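Local coordinates for oxidoreductase (Methanosarcina mazei, PDB 3KA7), which binds flavin-adenine dinucleotide and probably works as an oxidoreductase of the flavin-containing amine oxidoreductase family, at residues A[2-7]-A[239-244]; A[15-20]-A[204-209]; A[25-30]-A[212-217]; A[218-223]-A[231-236]. All coordinates share one frame; numbering follows the deposited sequence.

Contact 1 (A[2-7]-A[239-244]); sequences KTVVIG and HDADLV. With FAD (flavin-adenine dinucleotide), chain B.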
# COMPACT_ATOMS: atom_id res chain seq x y z
N LYS A 2 9.45 22.75 17.97
CA LYS A 2 8.53 23.19 16.95
C LYS A 2 8.78 22.29 15.74
O LYS A 2 9.91 22.20 15.25
CB LYS A 2 8.78 24.65 16.60
CG LYS A 2 7.68 25.27 15.76
CD LYS A 2 7.97 26.72 15.40
CE LYS A 2 7.89 27.63 16.63
NZ LYS A 2 8.35 29.02 16.34
N THR A 3 7.74 21.59 15.30
CA THR A 3 7.89 20.64 14.20
C THR A 3 6.86 20.93 13.10
O THR A 3 5.76 21.43 13.36
CB THR A 3 7.72 19.18 14.67
OG1 THR A 3 6.33 18.90 14.88
CG2 THR A 3 8.49 18.91 15.96
N VAL A 4 7.24 20.65 11.86
CA VAL A 4 6.32 20.82 10.75
C VAL A 4 6.32 19.54 9.94
O VAL A 4 7.37 18.88 9.80
CB VAL A 4 6.69 22.03 9.87
CG1 VAL A 4 6.59 23.34 10.68
CG2 VAL A 4 8.07 21.86 9.29
N VAL A 5 5.15 19.19 9.42
CA VAL A 5 5.00 18.02 8.58
C VAL A 5 4.55 18.50 7.22
O VAL A 5 3.60 19.29 7.10
CB VAL A 5 3.93 17.07 9.15
CG1 VAL A 5 3.74 15.86 8.23
CG2 VAL A 5 4.34 16.61 10.55
N ILE A 6 5.25 18.05 6.18
CA ILE A 6 4.89 18.43 4.81
C ILE A 6 4.04 17.32 4.21
O ILE A 6 4.55 16.24 3.95
CB ILE A 6 6.15 18.64 3.95
CG1 ILE A 6 7.11 19.64 4.63
CG2 ILE A 6 5.76 19.13 2.55
CD1 ILE A 6 8.47 19.74 3.97
N GLY A 7 2.75 17.58 4.01
CA GLY A 7 1.83 16.61 3.40
C GLY A 7 1.04 15.86 4.46
O GLY A 7 1.63 15.34 5.43
N HIS A 239 7.87 29.35 7.93
CA HIS A 239 7.55 28.74 9.21
C HIS A 239 8.80 28.09 9.78
O HIS A 239 9.35 27.17 9.17
CB HIS A 239 6.44 27.69 9.07
CG HIS A 239 5.13 28.25 8.65
ND1 HIS A 239 4.81 28.48 7.33
CD2 HIS A 239 4.05 28.63 9.37
CE1 HIS A 239 3.59 28.98 7.25
NE2 HIS A 239 3.11 29.08 8.48
N ASP A 240 9.24 28.56 10.94
CA ASP A 240 10.39 27.98 11.61
C ASP A 240 10.10 26.58 12.14
O ASP A 240 8.97 26.27 12.51
CB ASP A 240 10.82 28.86 12.79
CG ASP A 240 11.26 30.24 12.36
OD1 ASP A 240 11.56 30.43 11.16
OD2 ASP A 240 11.32 31.13 13.23
N ALA A 241 11.13 25.75 12.17
CA ALA A 241 10.99 24.41 12.72
C ALA A 241 12.34 23.84 13.14
O ALA A 241 13.35 24.06 12.48
CB ALA A 241 10.31 23.49 11.71
N ASP A 242 12.32 23.09 14.22
CA ASP A 242 13.47 22.36 14.70
C ASP A 242 13.51 20.98 14.06
O ASP A 242 14.56 20.34 13.97
CB ASP A 242 13.35 22.20 16.22
CG ASP A 242 13.31 23.54 16.93
OD1 ASP A 242 14.31 24.29 16.81
OD2 ASP A 242 12.29 23.85 17.61
N LEU A 243 12.34 20.53 13.64
CA LEU A 243 12.19 19.23 13.00
C LEU A 243 11.23 19.36 11.81
O LEU A 243 10.15 19.93 11.94
CB LEU A 243 11.62 18.22 13.99
CG LEU A 243 11.40 16.78 13.53
CD1 LEU A 243 12.71 16.09 13.16
CD2 LEU A 243 10.69 16.01 14.63
N VAL A 244 11.65 18.83 10.67
CA VAL A 244 10.80 18.81 9.48
C VAL A 244 10.58 17.35 9.07
O VAL A 244 11.53 16.62 8.81
CB VAL A 244 11.43 19.60 8.30
CG1 VAL A 244 10.57 19.45 7.06
CG2 VAL A 244 11.60 21.08 8.66
PA FAD B . 0.69 10.17 0.40
O1A FAD B . 1.65 10.10 -0.75
O2A FAD B . -0.63 9.45 0.23
O5B FAD B . 0.40 11.71 0.75
C5B FAD B . 1.35 12.70 0.39
C4B FAD B . 0.61 14.03 0.64
O4B FAD B . 1.46 15.13 0.42
C3B FAD B . -0.58 14.17 -0.31
O3B FAD B . -1.77 14.40 0.42
C2B FAD B . -0.21 15.38 -1.18
O2B FAD B . -1.33 16.14 -1.58
C1B FAD B . 0.74 16.15 -0.27
N9A FAD B . 1.72 16.99 -0.97
C8A FAD B . 2.48 16.70 -2.09
N7A FAD B . 3.30 17.77 -2.33
C5A FAD B . 3.07 18.70 -1.37
C6A FAD B . 3.59 19.96 -1.13
N6A FAD B . 4.60 20.41 -1.86
N1A FAD B . 3.13 20.69 -0.05
C2A FAD B . 2.16 20.18 0.79
N3A FAD B . 1.64 18.92 0.55
C4A FAD B . 2.09 18.22 -0.51
N1 FAD B . -2.21 0.36 0.97
C2 FAD B . -2.74 -0.53 1.89
O2 FAD B . -2.22 -0.64 3.01
N3 FAD B . -3.84 -1.30 1.54
C4 FAD B . -4.40 -1.20 0.28
O4 FAD B . -5.37 -1.88 -0.05
C4X FAD B . -3.87 -0.31 -0.65
N5 FAD B . -4.41 -0.22 -1.92
C5X FAD B . -3.88 0.69 -2.83
C6 FAD B . -4.43 0.81 -4.10
C7 FAD B . -3.90 1.72 -5.01
C7M FAD B . -4.52 1.83 -6.38
C8 FAD B . -2.83 2.51 -4.63
C8M FAD B . -2.23 3.51 -5.58
C9 FAD B . -2.27 2.39 -3.36
C9A FAD B . -2.80 1.48 -2.45
N10 FAD B . -2.24 1.35 -1.18
C10 FAD B . -2.77 0.47 -0.28
C1' FAD B . -1.02 2.12 -0.79
C2' FAD B . -1.45 3.33 0.05
O2' FAD B . -2.55 3.98 -0.58
C3' FAD B . -0.27 4.28 0.19
O3' FAD B . 0.89 3.54 0.54
C4' FAD B . -0.44 5.39 1.22
O4' FAD B . -1.68 6.06 1.10
C5' FAD B . 0.67 6.40 0.96
O5' FAD B . 0.73 7.26 2.08
P FAD B . 1.94 8.28 2.25
O1P FAD B . 2.25 8.41 3.72
O2P FAD B . 3.12 7.91 1.37
O3P FAD B . 1.39 9.72 1.78
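Thr-3 and Val-4 pair with Leu-243 and Val-244 as parallel strands of a Rossmann-type FAD-binding sheet, in which strand 2-6 runs between strands 25-29 and 243-246. Backbone bonds fix the register. Val-4 N donates to Leu-243 O at 3.0 Å, while Lys-2 O accepts Asp-242 N at 2.8 Å and, weakly, Leu-243 N. A side chain adds a further clamp at the strand's start: Asp-242 OD2 accepts Lys-2 N at 3.1 Å through its anti lone pair, in a nearly straight bond (167° at the hydrogen).

Apolar contacts divide between the two faces. On one, Thr-3 and Leu-243 lie side by side, CG2 of the threonine 3.8 Å from CB of the leucine; Thr-3 OG1 bonds instead to Glu-25 O. On the other, Val-4 CG2 sits between its backbone N and carbonyl carbon, where it meets both Ala-241 CB and Val-244 CG2, each at 3.7 Å. An alanine in place of Val-4 would probably open a gap between Ala-241, Val-244 and Ile-232 of the adjoining hairpin. Farther along this face, Ile-6 CD1 packs on Val-244 CG1. The strand then runs into Gly-7, the first glycine of what fits a GxGxxG dinucleotide-binding pattern, whose CA lies 3.3 Å from O4B of the FAD ribose; a CB here would come against that oxygen.

Contact 2 (A[15-20]-A[204-209]); sequences SAARLS and TVISAN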
# COMPACT_ATOMS: atom_id res chain seq x y z
N SER A 15 2.77 10.68 11.89
CA SER A 15 3.85 11.48 12.49
C SER A 15 3.30 12.60 13.35
O SER A 15 3.75 12.80 14.49
CB SER A 15 4.72 12.06 11.40
OG SER A 15 5.38 11.03 10.70
N ALA A 16 2.34 13.33 12.81
CA ALA A 16 1.77 14.47 13.54
C ALA A 16 1.08 14.01 14.82
O ALA A 16 1.21 14.66 15.89
CB ALA A 16 0.79 15.24 12.65
N ALA A 17 0.34 12.91 14.73
CA ALA A 17 -0.36 12.36 15.91
C ALA A 17 0.64 11.98 17.00
O ALA A 17 0.47 12.37 18.16
CB ALA A 17 -1.23 11.16 15.53
N ARG A 18 1.69 11.24 16.64
CA ARG A 18 2.69 10.84 17.64
C ARG A 18 3.50 12.02 18.18
O ARG A 18 3.75 12.11 19.39
CB ARG A 18 3.64 9.77 17.07
CG ARG A 18 4.71 9.32 18.07
CD ARG A 18 4.11 8.44 19.15
NE ARG A 18 5.01 8.31 20.30
CZ ARG A 18 5.05 9.17 21.31
NH1 ARG A 18 4.24 10.23 21.33
NH2 ARG A 18 5.89 8.97 22.32
N LEU A 19 3.92 12.93 17.31
CA LEU A 19 4.72 14.08 17.75
C LEU A 19 3.94 15.01 18.68
O LEU A 19 4.50 15.56 19.64
CB LEU A 19 5.27 14.87 16.57
CG LEU A 19 6.36 14.17 15.77
CD1 LEU A 19 6.61 14.95 14.49
CD2 LEU A 19 7.65 14.02 16.60
N SER A 20 2.67 15.22 18.38
CA SER A 20 1.84 16.09 19.23
C SER A 20 1.60 15.45 20.60
O SER A 20 1.61 16.13 21.63
CB SER A 20 0.53 16.45 18.54
OG SER A 20 -0.31 15.33 18.36
N THR A 204 -8.47 13.66 14.83
CA THR A 204 -8.98 13.88 16.20
C THR A 204 -7.86 13.93 17.25
O THR A 204 -7.85 14.80 18.12
CB THR A 204 -10.03 12.82 16.56
OG1 THR A 204 -11.16 12.97 15.69
CG2 THR A 204 -10.49 12.99 18.01
N VAL A 205 -6.92 12.99 17.17
CA VAL A 205 -5.80 12.92 18.10
C VAL A 205 -4.89 14.14 17.95
O VAL A 205 -4.42 14.72 18.93
CB VAL A 205 -4.98 11.63 17.87
CG1 VAL A 205 -3.68 11.64 18.69
CG2 VAL A 205 -5.82 10.42 18.20
N ILE A 206 -4.64 14.52 16.70
CA ILE A 206 -3.78 15.66 16.44
C ILE A 206 -4.40 16.91 17.07
O ILE A 206 -3.71 17.65 17.77
CB ILE A 206 -3.55 15.85 14.93
CG1 ILE A 206 -2.81 14.62 14.38
CG2 ILE A 206 -2.79 17.16 14.65
CD1 ILE A 206 -2.79 14.51 12.84
N SER A 207 -5.69 17.11 16.84
CA SER A 207 -6.41 18.28 17.37
C SER A 207 -6.42 18.28 18.91
O SER A 207 -6.13 19.30 19.54
CB SER A 207 -7.83 18.34 16.81
OG SER A 207 -8.56 19.42 17.41
N ALA A 208 -6.73 17.13 19.49
CA ALA A 208 -6.77 16.97 20.95
C ALA A 208 -5.41 17.25 21.59
O ALA A 208 -5.33 17.63 22.77
CB ALA A 208 -7.25 15.57 21.32
N ASN A 209 -4.34 17.06 20.83
CA ASN A 209 -3.00 17.29 21.35
C ASN A 209 -2.37 18.62 20.91
O ASN A 209 -1.16 18.82 21.02
CB ASN A 209 -2.08 16.10 21.06
CG ASN A 209 -2.45 14.86 21.88
OD1 ASN A 209 -2.21 14.81 23.09
ND2 ASN A 209 -3.03 13.88 21.23
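Ala-17 and Ile-206 mark the nearest backbone approach of two helices that run in roughly the same direction, their N-to-C axes 32° apart and 8.4 Å at closest approach. The CA atoms of this pair are only 4.8 Å apart, a closeness that small residues on helix 10-21 make possible. Farther along, Ser-20 faces Asn-209, the first residue to leave helical geometry at the end of helix 195-208.

Ile-206 supplies the main apolar wedge. Its CG1 stands anti to the carbonyl carbon (chi1 -63°) and lies 3.6 Å from Ala-17 N, while CD1 reaches on to Ala-16 CB at 3.7 Å. Ala-17 CB fills the angle between Ile-206 CG1 and Val-205 CG1, touching both. At the C-terminal end, Ser-20 OG comes within 3.3 Å of Asn-209 CB, a contact with carbon and not with the amide. That amide turns back on its own helix, ND2 giving a hydrogen bond of 2.8 Å to Val-205 O from a position tilted out of the carbonyl plane.

Helix 10-21 is the connecting helix of a beta-alpha-beta crossover from strand 2-6 to strand 25-29, and Ala-16 and Ser-20 also rest on Val-28 and Val-26 of the latter. Helix 195-208 leads in turn to the edge strand 212-214.

The worked lesson is one of chemical economy: Ser-20 OG has the carbonyls of Ala-16 and Ala-17 nearby as possible acceptors and Asn-209 bonds within its own segment; no hydrogen bond passes between the two segments, which are held here by van der Waals packing.

Contact 3 (A[25-30]-A[212-217]); sequences EVEVFE and KIHTGQ. With FAD (flavin-adenine dinucleotide), chain B.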
# COMPACT_ATOMS: atom_id res chain seq x y z
N GLU A 25 5.08 21.02 19.39
CA GLU A 25 4.18 21.86 18.63
C GLU A 25 4.26 21.35 17.20
O GLU A 25 5.35 21.27 16.66
CB GLU A 25 4.62 23.32 18.63
CG GLU A 25 4.52 24.05 19.97
CD GLU A 25 4.75 25.55 19.82
OE1 GLU A 25 4.71 26.06 18.66
OE2 GLU A 25 4.94 26.23 20.85
N VAL A 26 3.12 21.00 16.62
CA VAL A 26 3.10 20.45 15.26
C VAL A 26 2.12 21.17 14.35
O VAL A 26 0.96 21.39 14.72
CB VAL A 26 2.77 18.93 15.26
CG1 VAL A 26 3.71 18.16 16.16
CG2 VAL A 26 1.33 18.68 15.67
N GLU A 27 2.59 21.54 13.16
CA GLU A 27 1.71 22.06 12.12
C GLU A 27 1.92 21.24 10.86
O GLU A 27 3.07 21.01 10.47
CB GLU A 27 2.00 23.53 11.83
CG GLU A 27 1.80 24.42 13.05
CD GLU A 27 1.84 25.88 12.69
OE1 GLU A 27 1.13 26.27 11.73
OE2 GLU A 27 2.57 26.63 13.37
N VAL A 28 0.82 20.80 10.26
CA VAL A 28 0.85 20.00 9.03
C VAL A 28 0.40 20.87 7.87
O VAL A 28 -0.62 21.53 7.99
CB VAL A 28 -0.11 18.81 9.12
CG1 VAL A 28 0.07 17.89 7.91
CG2 VAL A 28 0.14 18.04 10.44
N PHE A 29 1.14 20.85 6.76
CA PHE A 29 0.75 21.62 5.58
C PHE A 29 0.43 20.68 4.42
O PHE A 29 1.28 19.92 3.98
CB PHE A 29 1.86 22.59 5.20
CG PHE A 29 2.15 23.62 6.27
CD1 PHE A 29 1.61 24.89 6.20
CD2 PHE A 29 2.94 23.28 7.36
CE1 PHE A 29 1.87 25.83 7.20
CE2 PHE A 29 3.20 24.22 8.36
CZ PHE A 29 2.66 25.49 8.28
N GLU A 30 -0.82 20.73 3.97
CA GLU A 30 -1.29 19.87 2.88
C GLU A 30 -1.76 20.72 1.70
O GLU A 30 -2.54 21.67 1.86
CB GLU A 30 -2.45 18.98 3.37
CG GLU A 30 -3.28 18.36 2.25
CD GLU A 30 -2.45 17.40 1.41
OE1 GLU A 30 -1.66 16.65 2.00
OE2 GLU A 30 -2.58 17.43 0.16
N LYS A 212 -1.94 21.46 14.62
CA LYS A 212 -2.75 22.18 13.64
C LYS A 212 -2.54 21.60 12.25
O LYS A 212 -1.41 21.27 11.88
CB LYS A 212 -2.35 23.65 13.63
CG LYS A 212 -2.57 24.34 14.95
CD LYS A 212 -2.08 25.78 14.87
CE LYS A 212 -2.78 26.68 15.87
NZ LYS A 212 -2.36 28.10 15.65
N ILE A 213 -3.62 21.50 11.48
CA ILE A 213 -3.53 21.05 10.08
C ILE A 213 -4.05 22.09 9.09
O ILE A 213 -5.16 22.58 9.23
CB ILE A 213 -4.34 19.78 9.86
CG1 ILE A 213 -3.84 18.67 10.78
CG2 ILE A 213 -4.30 19.37 8.38
CD1 ILE A 213 -4.59 17.36 10.59
N HIS A 214 -3.24 22.40 8.08
CA HIS A 214 -3.55 23.44 7.12
C HIS A 214 -3.68 22.86 5.73
O HIS A 214 -2.68 22.45 5.15
CB HIS A 214 -2.41 24.48 7.08
CG HIS A 214 -2.07 25.06 8.41
ND1 HIS A 214 -2.96 25.84 9.13
CD2 HIS A 214 -0.94 25.00 9.15
CE1 HIS A 214 -2.39 26.21 10.26
NE2 HIS A 214 -1.17 25.72 10.30
N THR A 215 -4.90 22.88 5.18
CA THR A 215 -5.13 22.41 3.82
C THR A 215 -5.02 23.57 2.82
O THR A 215 -5.03 24.75 3.21
CB THR A 215 -6.49 21.71 3.68
OG1 THR A 215 -7.54 22.61 4.07
CG2 THR A 215 -6.54 20.47 4.56
N GLY A 216 -4.88 23.25 1.54
CA GLY A 216 -4.77 24.28 0.52
C GLY A 216 -3.49 25.08 0.67
O GLY A 216 -3.42 26.25 0.27
N GLN A 217 -2.46 24.46 1.23
CA GLN A 217 -1.18 25.12 1.38
C GLN A 217 -0.04 24.27 0.82
O GLN A 217 0.28 23.21 1.35
CB GLN A 217 -0.90 25.46 2.84
CG GLN A 217 -1.88 26.45 3.44
CD GLN A 217 -1.25 27.27 4.53
OE1 GLN A 217 -0.04 27.42 4.59
NE2 GLN A 217 -2.08 27.80 5.43
PA FAD B . 0.69 10.17 0.40
O1A FAD B . 1.65 10.10 -0.75
O2A FAD B . -0.63 9.45 0.23
O5B FAD B . 0.40 11.71 0.75
C5B FAD B . 1.35 12.70 0.39
C4B FAD B . 0.61 14.03 0.64
O4B FAD B . 1.46 15.13 0.42
C3B FAD B . -0.58 14.17 -0.31
O3B FAD B . -1.77 14.40 0.42
C2B FAD B . -0.21 15.38 -1.18
O2B FAD B . -1.33 16.14 -1.58
C1B FAD B . 0.74 16.15 -0.27
N9A FAD B . 1.72 16.99 -0.97
C8A FAD B . 2.48 16.70 -2.09
N7A FAD B . 3.30 17.77 -2.33
C5A FAD B . 3.07 18.70 -1.37
C6A FAD B . 3.59 19.96 -1.13
N6A FAD B . 4.60 20.41 -1.86
N1A FAD B . 3.13 20.69 -0.05
C2A FAD B . 2.16 20.18 0.79
N3A FAD B . 1.64 18.92 0.55
C4A FAD B . 2.09 18.22 -0.51
N1 FAD B . -2.21 0.36 0.97
C2 FAD B . -2.74 -0.53 1.89
O2 FAD B . -2.22 -0.64 3.01
N3 FAD B . -3.84 -1.30 1.54
C4 FAD B . -4.40 -1.20 0.28
O4 FAD B . -5.37 -1.88 -0.05
C4X FAD B . -3.87 -0.31 -0.65
N5 FAD B . -4.41 -0.22 -1.92
C5X FAD B . -3.88 0.69 -2.83
C6 FAD B . -4.43 0.81 -4.10
C7 FAD B . -3.90 1.72 -5.01
C7M FAD B . -4.52 1.83 -6.38
C8 FAD B . -2.83 2.51 -4.63
C8M FAD B . -2.23 3.51 -5.58
C9 FAD B . -2.27 2.39 -3.36
C9A FAD B . -2.80 1.48 -2.45
N10 FAD B . -2.24 1.35 -1.18
C10 FAD B . -2.77 0.47 -0.28
C1' FAD B . -1.02 2.12 -0.79
C2' FAD B . -1.45 3.33 0.05
O2' FAD B . -2.55 3.98 -0.58
C3' FAD B . -0.27 4.28 0.19
O3' FAD B . 0.89 3.54 0.54
C4' FAD B . -0.44 5.39 1.22
O4' FAD B . -1.68 6.06 1.10
C5' FAD B . 0.67 6.40 0.96
O5' FAD B . 0.73 7.26 2.08
P FAD B . 1.94 8.28 2.25
O1P FAD B . 2.25 8.41 3.72
O2P FAD B . 3.12 7.91 1.37
O3P FAD B . 1.39 9.72 1.78
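His-214 and Glu-27 meet through a hydrogen bond from the imidazole NE2 to the carboxylate OE1, 2.8 Å long. The oxygen lies close to the ring plane, whereas the histidine comes to the anti side of the carboxylate, the two flat groups being turned 66° against each other. The same imidazole covers part of Phe-29: CD2 stands 3.5 Å from Phe-29 CE1, above one face and offset toward the rim, with the rings oblique. Gln-217 OE1 arrives at the edge of the phenyl ring, near its plane and 3.4 Å from CD1. An alanine in place of His-214 would probably leave Glu-27 OE1 without this donor and open a gap over that face of Phe-29.

A parallel ladder of backbone bonds positions these groups. Val-26 O takes Lys-212 N, Val-28 N and O bond to Lys-212 O and His-214 N, and Glu-30 N reaches His-214 O at 2.8 Å. Beyond the ladder, Glu-30 O accepts Gln-217 N at 2.9 Å, across a turn through Gly-216, whose phi is positive. The Glu-30 side chain bends at chi2 (64°) and leads off to the cofactor, where OE1 and OE2 accept the ribose hydroxyls O3B and O2B of FAD. This is the acidic residue near the C-terminal end of the second strand, as in the classical Rossmann dinucleotide site; Ala-8 N and Leu-32 N also bond to its carboxylate.

Strand 212-214 is an outermost strand of the five-stranded parallel sheet. Helix 10-21 covers the face bearing Val-26 and Val-28, while strand 228-234 packs against Phe-29 on the other.

Contact 4 (A[218-223]-A[231-236]); sequences EVSKIL and GIIADD. With FAD (flavin-adenine dinucleotide), chain B.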
# COMPACT_ATOMS: atom_id res chain seq x y z
N GLU A 218 0.58 24.76 -0.24
CA GLU A 218 1.69 24.04 -0.84
C GLU A 218 3.03 24.48 -0.28
O GLU A 218 3.37 25.68 -0.28
CB GLU A 218 1.68 24.20 -2.35
CG GLU A 218 2.83 23.48 -3.04
CD GLU A 218 2.67 23.44 -4.55
OE1 GLU A 218 2.74 24.50 -5.20
OE2 GLU A 218 2.46 22.33 -5.08
N VAL A 219 3.80 23.51 0.20
CA VAL A 219 5.16 23.77 0.65
C VAL A 219 6.05 23.90 -0.58
O VAL A 219 6.05 23.02 -1.45
CB VAL A 219 5.65 22.65 1.60
CG1 VAL A 219 7.12 22.84 1.96
CG2 VAL A 219 4.78 22.61 2.87
N SER A 220 6.78 25.00 -0.69
CA SER A 220 7.62 25.27 -1.87
C SER A 220 9.11 25.13 -1.60
O SER A 220 9.91 25.06 -2.53
CB SER A 220 7.32 26.66 -2.42
OG SER A 220 7.45 27.64 -1.41
N LYS A 221 9.50 25.10 -0.33
CA LYS A 221 10.91 25.01 -0.01
C LYS A 221 11.13 24.51 1.41
O LYS A 221 10.35 24.81 2.32
CB LYS A 221 11.57 26.39 -0.20
CG LYS A 221 13.05 26.41 0.12
CD LYS A 221 13.68 27.79 -0.16
CE LYS A 221 15.10 27.84 0.37
NZ LYS A 221 15.86 29.05 -0.08
N ILE A 222 12.19 23.73 1.59
CA ILE A 222 12.66 23.39 2.92
C ILE A 222 13.88 24.26 3.23
O ILE A 222 14.86 24.24 2.48
CB ILE A 222 13.02 21.89 3.04
CG1 ILE A 222 11.77 21.02 2.85
CG2 ILE A 222 13.69 21.59 4.38
CD1 ILE A 222 12.06 19.51 2.72
N LEU A 223 13.80 25.03 4.31
CA LEU A 223 14.90 25.91 4.67
C LEU A 223 15.96 25.14 5.44
O LEU A 223 15.65 24.44 6.41
CB LEU A 223 14.41 27.07 5.53
CG LEU A 223 13.20 27.84 5.02
CD1 LEU A 223 12.68 28.74 6.13
CD2 LEU A 223 13.57 28.65 3.79
N GLY A 231 13.21 25.08 8.86
CA GLY A 231 11.83 25.46 8.61
C GLY A 231 11.41 25.18 7.18
O GLY A 231 12.08 24.44 6.46
N ILE A 232 10.28 25.77 6.80
CA ILE A 232 9.75 25.62 5.45
C ILE A 232 9.12 26.91 4.96
O ILE A 232 8.81 27.81 5.75
CB ILE A 232 8.66 24.53 5.37
CG1 ILE A 232 7.42 24.95 6.16
CG2 ILE A 232 9.20 23.19 5.84
CD1 ILE A 232 6.25 24.00 6.02
N ILE A 233 8.92 26.99 3.65
CA ILE A 233 8.08 28.03 3.08
C ILE A 233 6.80 27.40 2.55
O ILE A 233 6.85 26.51 1.70
CB ILE A 233 8.79 28.76 1.94
CG1 ILE A 233 10.09 29.38 2.44
CG2 ILE A 233 7.87 29.81 1.33
CD1 ILE A 233 10.96 29.97 1.34
N ALA A 234 5.66 27.85 3.06
CA ALA A 234 4.38 27.35 2.59
C ALA A 234 3.51 28.53 2.24
O ALA A 234 3.31 29.43 3.05
CB ALA A 234 3.73 26.49 3.64
N ASP A 235 3.00 28.53 1.01
CA ASP A 235 2.26 29.67 0.47
C ASP A 235 2.98 31.00 0.72
O ASP A 235 2.36 31.99 1.11
CB ASP A 235 0.82 29.69 0.99
CG ASP A 235 -0.15 29.05 0.01
OD1 ASP A 235 0.13 27.94 -0.52
OD2 ASP A 235 -1.21 29.66 -0.25
N ASP A 236 4.28 30.99 0.46
CA ASP A 236 5.11 32.19 0.49
C ASP A 236 5.31 32.75 1.91
O ASP A 236 5.78 33.88 2.08
CB ASP A 236 4.56 33.25 -0.47
CG ASP A 236 4.38 32.71 -1.89
OD1 ASP A 236 5.15 31.80 -2.29
OD2 ASP A 236 3.46 33.18 -2.59
PA FAD B . 0.69 10.17 0.40
O1A FAD B . 1.65 10.10 -0.75
O2A FAD B . -0.63 9.45 0.23
O5B FAD B . 0.40 11.71 0.75
C5B FAD B . 1.35 12.70 0.39
C4B FAD B . 0.61 14.03 0.64
O4B FAD B . 1.46 15.13 0.42
C3B FAD B . -0.58 14.17 -0.31
O3B FAD B . -1.77 14.40 0.42
C2B FAD B . -0.21 15.38 -1.18
O2B FAD B . -1.33 16.14 -1.58
C1B FAD B . 0.74 16.15 -0.27
N9A FAD B . 1.72 16.99 -0.97
C8A FAD B . 2.48 16.70 -2.09
N7A FAD B . 3.30 17.77 -2.33
C5A FAD B . 3.07 18.70 -1.37
C6A FAD B . 3.59 19.96 -1.13
N6A FAD B . 4.60 20.41 -1.86
N1A FAD B . 3.13 20.69 -0.05
C2A FAD B . 2.16 20.18 0.79
N3A FAD B . 1.64 18.92 0.55
C4A FAD B . 2.09 18.22 -0.51
N1 FAD B . -2.21 0.36 0.97
C2 FAD B . -2.74 -0.53 1.89
O2 FAD B . -2.22 -0.64 3.01
N3 FAD B . -3.84 -1.30 1.54
C4 FAD B . -4.40 -1.20 0.28
O4 FAD B . -5.37 -1.88 -0.05
C4X FAD B . -3.87 -0.31 -0.65
N5 FAD B . -4.41 -0.22 -1.92
C5X FAD B . -3.88 0.69 -2.83
C6 FAD B . -4.43 0.81 -4.10
C7 FAD B . -3.90 1.72 -5.01
C7M FAD B . -4.52 1.83 -6.38
C8 FAD B . -2.83 2.51 -4.63
C8M FAD B . -2.23 3.51 -5.58
C9 FAD B . -2.27 2.39 -3.36
C9A FAD B . -2.80 1.48 -2.45
N10 FAD B . -2.24 1.35 -1.18
C10 FAD B . -2.77 0.47 -0.28
C1' FAD B . -1.02 2.12 -0.79
C2' FAD B . -1.45 3.33 0.05
O2' FAD B . -2.55 3.98 -0.58
C3' FAD B . -0.27 4.28 0.19
O3' FAD B . 0.89 3.54 0.54
C4' FAD B . -0.44 5.39 1.22
O4' FAD B . -1.68 6.06 1.10
C5' FAD B . 0.67 6.40 0.96
O5' FAD B . 0.73 7.26 2.08
P FAD B . 1.94 8.28 2.25
O1P FAD B . 2.25 8.41 3.72
O2P FAD B . 3.12 7.91 1.37
O3P FAD B . 1.39 9.72 1.78
O HOH W 1 5.26 29.20 -1.17
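Val-219 and Ile-232 cross at about a right angle inside a beta hairpin, formed by strands 219-225 and 228-234 and continued by strand 237-240 into a three-stranded antiparallel meander. The buried face is the tight one. Val-219 CG2 meets Ile-232 CD1 at 3.7 Å, the isoleucine CG1 being set between its backbone N and carbonyl carbon (chi1 66°). Ile-6 and Phe-29 of the neighbouring parallel sheet close over both residues. On the reverse face, which is more open, Ile-233 serves as the hub, its CG1 3.8 Å from Leu-223 CD2 and its CD1 against the aliphatic CD of Lys-221, whose ammonium goes on to a salt bridge with Glu-259.

A beta bulge at Ser-220 shifts the register by one residue. Ile-233 O takes Ser-220 N at 2.8 Å, and Ile-233 N returns a bond to Lys-221 O.

Toward solvent the grip slackens. Glu-218 and Asp-235 exchange two longer bonds, Glu-218 N to Asp-235 OD1 at 3.2 Å and Asp-235 N to Glu-218 O. A water lies alongside, 2.7 Å from Ser-220 OG and hydrogen-bonded to N and OD1 of Asp-236.

Right beside this looser pair, the backbone of Val-219 takes the adenine: its N donates to FAD N1A at 2.9 Å, and FAD N6A donates to its O at 3.0 Å.

From the N terminus, strand 2-6 opens contact 1, helix 10-21 opens contact 2 and strand 25-29 opens contact 3, all within the first thirty residues. More than 170 residues later the chain returns: 204-209 closes contact 2 and 212-217 closes contact 3, so these two loops cross. Contact 4 then opens and closes locally as a hairpin, in series with both. Last, 239-244 closes contact 1, whose loop encloses the other three. Contacts 1 and 3 tie together the parallel sheet, contact 2 joins two of its flanking helices, and contact 4 lays the meander against it. Contacts 1, 3 and 4 converge on the adenosine end of FAD.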